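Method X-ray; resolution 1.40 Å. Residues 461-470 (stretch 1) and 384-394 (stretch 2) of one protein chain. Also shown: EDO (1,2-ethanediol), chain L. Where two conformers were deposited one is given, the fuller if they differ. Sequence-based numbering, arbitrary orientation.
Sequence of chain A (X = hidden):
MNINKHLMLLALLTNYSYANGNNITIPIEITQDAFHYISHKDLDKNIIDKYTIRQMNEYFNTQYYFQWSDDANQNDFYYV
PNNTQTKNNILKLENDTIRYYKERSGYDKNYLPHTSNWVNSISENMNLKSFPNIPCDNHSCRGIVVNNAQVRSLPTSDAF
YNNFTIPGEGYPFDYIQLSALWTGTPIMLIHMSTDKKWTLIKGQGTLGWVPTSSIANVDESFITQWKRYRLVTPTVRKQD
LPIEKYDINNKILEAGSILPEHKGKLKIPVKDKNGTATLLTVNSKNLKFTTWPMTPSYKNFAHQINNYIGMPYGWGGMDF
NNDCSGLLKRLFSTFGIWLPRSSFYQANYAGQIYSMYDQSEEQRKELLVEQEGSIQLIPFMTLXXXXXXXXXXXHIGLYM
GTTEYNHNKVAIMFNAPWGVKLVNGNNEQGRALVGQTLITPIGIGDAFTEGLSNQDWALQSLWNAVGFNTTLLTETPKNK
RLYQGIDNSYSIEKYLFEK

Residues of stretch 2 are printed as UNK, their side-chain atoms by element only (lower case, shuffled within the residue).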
# COMPACT_ATOMS: atom_id res chain seq x y z
N SER A 461 6.60 -23.78 1.57
CA SER A 461 5.86 -23.37 0.38
C SER A 461 4.63 -22.54 0.73
O SER A 461 3.89 -22.85 1.67
CB SER A 461 5.43 -24.57 -0.45
OG SER A 461 4.65 -24.14 -1.55
N LEU A 462 4.39 -21.47 -0.03
CA LEU A 462 3.17 -20.69 0.19
C LEU A 462 1.92 -21.55 -0.01
O LEU A 462 0.87 -21.25 0.58
CB LEU A 462 3.11 -19.48 -0.74
CG LEU A 462 3.88 -18.25 -0.27
CD1 LEU A 462 5.38 -18.48 -0.24
CD2 LEU A 462 3.52 -17.04 -1.14
N TRP A 463 2.00 -22.60 -0.83
CA TRP A 463 0.85 -23.49 -1.00
C TRP A 463 0.49 -24.22 0.29
O TRP A 463 -0.63 -24.75 0.38
CB TRP A 463 1.13 -24.56 -2.06
CG TRP A 463 1.14 -24.04 -3.47
CD1 TRP A 463 2.25 -23.86 -4.28
CD2 TRP A 463 0.01 -23.62 -4.24
NE1 TRP A 463 1.84 -23.38 -5.49
CE2 TRP A 463 0.48 -23.21 -5.50
CE3 TRP A 463 -1.37 -23.55 -3.97
CZ2 TRP A 463 -0.37 -22.76 -6.51
CZ3 TRP A 463 -2.22 -23.11 -4.97
CH2 TRP A 463 -1.72 -22.72 -6.24
N ASN A 464 1.42 -24.29 1.25
CA ASN A 464 1.16 -24.98 2.51
C ASN A 464 0.87 -24.03 3.66
O ASN A 464 0.82 -24.47 4.82
CB ASN A 464 2.33 -25.91 2.86
CG ASN A 464 2.54 -26.99 1.84
OD1 ASN A 464 3.67 -27.15 1.31
ND2 ASN A 464 1.47 -27.72 1.50
N ALA A 465 0.65 -22.74 3.38
CA ALA A 465 0.35 -21.79 4.44
C ALA A 465 -0.91 -22.21 5.20
O ALA A 465 -1.86 -22.73 4.61
CB ALA A 465 0.17 -20.39 3.82
N VAL A 466 -0.91 -22.00 6.51
CA VAL A 466 -2.07 -22.39 7.30
C VAL A 466 -3.30 -21.61 6.85
O VAL A 466 -4.38 -22.17 6.65
CB VAL A 466 -1.79 -22.21 8.80
CG1 VAL A 466 -3.06 -22.46 9.59
CG2 VAL A 466 -0.66 -23.16 9.27
N GLY A 467 -3.13 -20.30 6.68
CA GLY A 467 -4.15 -19.44 6.10
C GLY A 467 -3.89 -19.24 4.61
O GLY A 467 -2.76 -18.93 4.19
N PHE A 468 -4.94 -19.40 3.82
CA PHE A 468 -4.80 -19.31 2.37
C PHE A 468 -6.18 -18.98 1.84
O PHE A 468 -7.13 -19.72 2.09
CB PHE A 468 -4.31 -20.68 1.85
CG PHE A 468 -3.95 -20.71 0.38
CD1 PHE A 468 -4.93 -20.67 -0.61
CD2 PHE A 468 -2.63 -20.81 -0.00
CE1 PHE A 468 -4.59 -20.71 -1.96
CE2 PHE A 468 -2.28 -20.84 -1.35
CZ PHE A 468 -3.24 -20.78 -2.33
N ASN A 469 -6.32 -17.85 1.15
CA ASN A 469 -7.64 -17.33 0.82
C ASN A 469 -7.62 -16.72 -0.57
O ASN A 469 -6.59 -16.26 -1.04
CB ASN A 469 -8.09 -16.19 1.75
CG ASN A 469 -7.75 -16.45 3.20
OD1 ASN A 469 -8.38 -17.28 3.85
ND2 ASN A 469 -6.73 -15.76 3.72
N THR A 470 -8.78 -16.69 -1.21
CA THR A 470 -8.98 -15.89 -2.40
C THR A 470 -10.11 -14.91 -2.16
O THR A 470 -11.10 -15.24 -1.47
CB THR A 470 -9.30 -16.75 -3.65
OG1 THR A 470 -10.44 -17.57 -3.39
CG2 THR A 470 -8.10 -17.61 -4.04
N UNK A 384 -5.02 -13.19 -3.75
CA UNK A 384 -4.66 -14.41 -3.02
C UNK A 384 -3.86 -13.99 -1.80
O UNK A 384 -2.86 -13.28 -1.93
c UNK A 384 -3.76 -16.76 -3.21
c UNK A 384 -4.46 -15.51 -5.28
c UNK A 384 -3.83 -15.38 -3.89
N UNK A 385 -4.29 -14.44 -0.61
CA UNK A 385 -3.63 -14.05 0.61
C UNK A 385 -3.21 -15.30 1.38
O UNK A 385 -3.77 -16.38 1.21
c UNK A 385 -4.50 -13.12 1.46
o UNK A 385 -5.78 -13.70 1.75
N UNK A 386 -2.19 -15.13 2.22
CA UNK A 386 -1.49 -16.23 2.87
C UNK A 386 -1.20 -15.81 4.30
O UNK A 386 -0.88 -14.65 4.55
c UNK A 386 -0.20 -16.57 0.66
c UNK A 386 -0.18 -15.41 -1.48
c UNK A 386 -0.34 -17.83 -1.42
c UNK A 386 -0.30 -17.78 -0.01
c UNK A 386 -0.28 -16.62 -2.16
c UNK A 386 -0.12 -15.39 -0.09
c UNK A 386 -0.13 -16.51 2.18
N UNK A 387 -1.29 -16.76 5.24
CA UNK A 387 -0.92 -16.42 6.60
C UNK A 387 -0.63 -17.66 7.42
O UNK A 387 -0.75 -18.79 6.93
N UNK A 388 -0.23 -17.44 8.68
CA UNK A 388 0.20 -18.51 9.57
C UNK A 388 -0.91 -19.04 10.47
O UNK A 388 -0.64 -19.91 11.30
n UNK A 388 2.04 -16.45 12.14
c UNK A 388 1.39 -18.06 10.44
o UNK A 388 -0.15 -16.72 11.74
c UNK A 388 1.02 -17.01 11.50
N UNK A 389 -2.13 -18.53 10.33
CA UNK A 389 -3.30 -19.04 11.05
C UNK A 389 -4.50 -18.91 10.12
O UNK A 389 -4.43 -18.27 9.07
o UNK A 389 -4.10 -16.97 12.07
c UNK A 389 -3.56 -18.26 12.35
N UNK A 390 -5.63 -19.52 10.52
CA UNK A 390 -6.82 -19.49 9.67
C UNK A 390 -7.19 -18.07 9.24
O UNK A 390 -7.52 -17.83 8.07
c UNK A 390 -10.43 -20.98 10.21
c UNK A 390 -10.87 -20.34 11.52
n UNK A 390 -12.05 -21.07 12.11
c UNK A 390 -8.00 -20.16 10.39
c UNK A 390 -9.28 -20.18 9.55
N UNK A 391 -7.12 -17.11 10.17
CA UNK A 391 -7.64 -15.77 9.89
C UNK A 391 -6.56 -14.72 9.67
O UNK A 391 -6.89 -13.62 9.19
c UNK A 391 -9.76 -16.27 11.14
o UNK A 391 -7.85 -15.27 12.24
c UNK A 391 -8.58 -15.31 11.01
N UNK A 392 -5.30 -14.98 9.99
CA UNK A 392 -4.33 -13.91 9.81
C UNK A 392 -3.71 -13.94 8.42
O UNK A 392 -3.73 -14.96 7.71
o UNK A 392 -2.44 -15.12 10.68
c UNK A 392 -3.24 -13.98 10.87
N UNK A 393 -3.20 -12.79 8.00
CA UNK A 393 -2.51 -12.73 6.73
C UNK A 393 -1.15 -12.06 6.91
O UNK A 393 -1.01 -11.09 7.65
c UNK A 393 -3.34 -11.94 5.67
c UNK A 393 -4.65 -12.70 5.31
o UNK A 393 -3.65 -10.64 6.17
N UNK A 394 -0.16 -12.61 6.22
CA UNK A 394 1.17 -12.02 6.19
C UNK A 394 1.71 -11.85 4.78
O UNK A 394 2.84 -11.38 4.63
o UNK A 394 2.06 -14.19 6.64
c UNK A 394 2.13 -12.85 7.03
C1 EDO L . 3.26 -16.18 4.14
O1 EDO L . 3.88 -15.20 4.98
C2 EDO L . 3.31 -17.54 4.83
O2 EDO L . 2.61 -17.47 6.08
O HOH W 1 -7.53 -13.07 -0.27
O HOH W 2 -7.65 -19.18 5.65
O HOH W 3 -5.84 -16.19 6.45
O HOH W 4 -9.43 -16.18 6.48

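Position 384, the first of the stretch and already within a strand, has three side-chain carbons, one carrying the other two, a branch at CB without any heteroatom. They lie on the same sheet face as Phe468 and Thr470, and the branching identifies Val384; its CG1 is 4.1 Å from Phe468 CZ.

Position 385 has one carbon and then one oxygen, on the opposite face. The oxygen accepts a hydrogen bond from Asn469 ND2 at 3.0 Å, which makes this Ser385, with the oxygen as OG. Its backbone pairs with the same residue: Ser385 N to Asn469 O is 3.0 Å, and Asn469 N to Ser385 O is 2.9 Å.

At 386, one carbon leads to a six-membered ring of carbon alone, with no hydroxyl oxygen: Phe386. Leu462 CD2 sits 3.8 Å from the ring centroid, almost on the ring normal, a CH-pi contact over one face. The edge of the ring is directed toward the face of Phe468, with planes at 89° and centroids 5.4 Å apart.

Position 387 has no side-chain atoms and is Gly387. A CB here would lie 1.9 Å from the backbone O of position 392, so the turn closes where there is no side chain. Two hydrogen bonds, Gly387 N to Gly467 O and Gly467 N to Gly387 O, both 2.8 Å, join the two glycines.

Position 388 has two carbons, the second bearing one oxygen and one nitrogen, an amide; the CA-to-CB bond points away from stretch 1, and the residue is Asn388. Its backbone O is 3.6 Å from Val466 CB.

Position 389, one carbon and one oxygen, also has its CA-to-CB bond pointing away and is Ser389; its CA lies 3.7 Å from Val466 CG1.

Position 390 carries four carbons in a row ending in nitrogen, Lys390. Its CA-to-CB bond points away, while its backbone O accepts hydrogen bonds from three waters that also bind the Asn469 amide.

Position 391 has a carbon bearing one oxygen and one carbon, out of contact with stretch 1: Thr391. Position 392, one carbon then oxygen, is Ser392.

Position 393 repeats the branched oxygen-and-carbon pattern and is Thr393, its CG2 4.0 Å from Asn469 ND2. Position 394, one carbon and one oxygen, is Ser394, whose OG hydrogen-bonds ethanediol O1 at 2.7 Å.

The contact is thus a short antiparallel ladder burying 603 Å². Paired backbones hold the register, the aromatic rings and Leu462 pack on one face, and Asn469 links Ser385 directly and the following loop through water on the other.

Stretch 2 384-394: VSFGNSKTSTS
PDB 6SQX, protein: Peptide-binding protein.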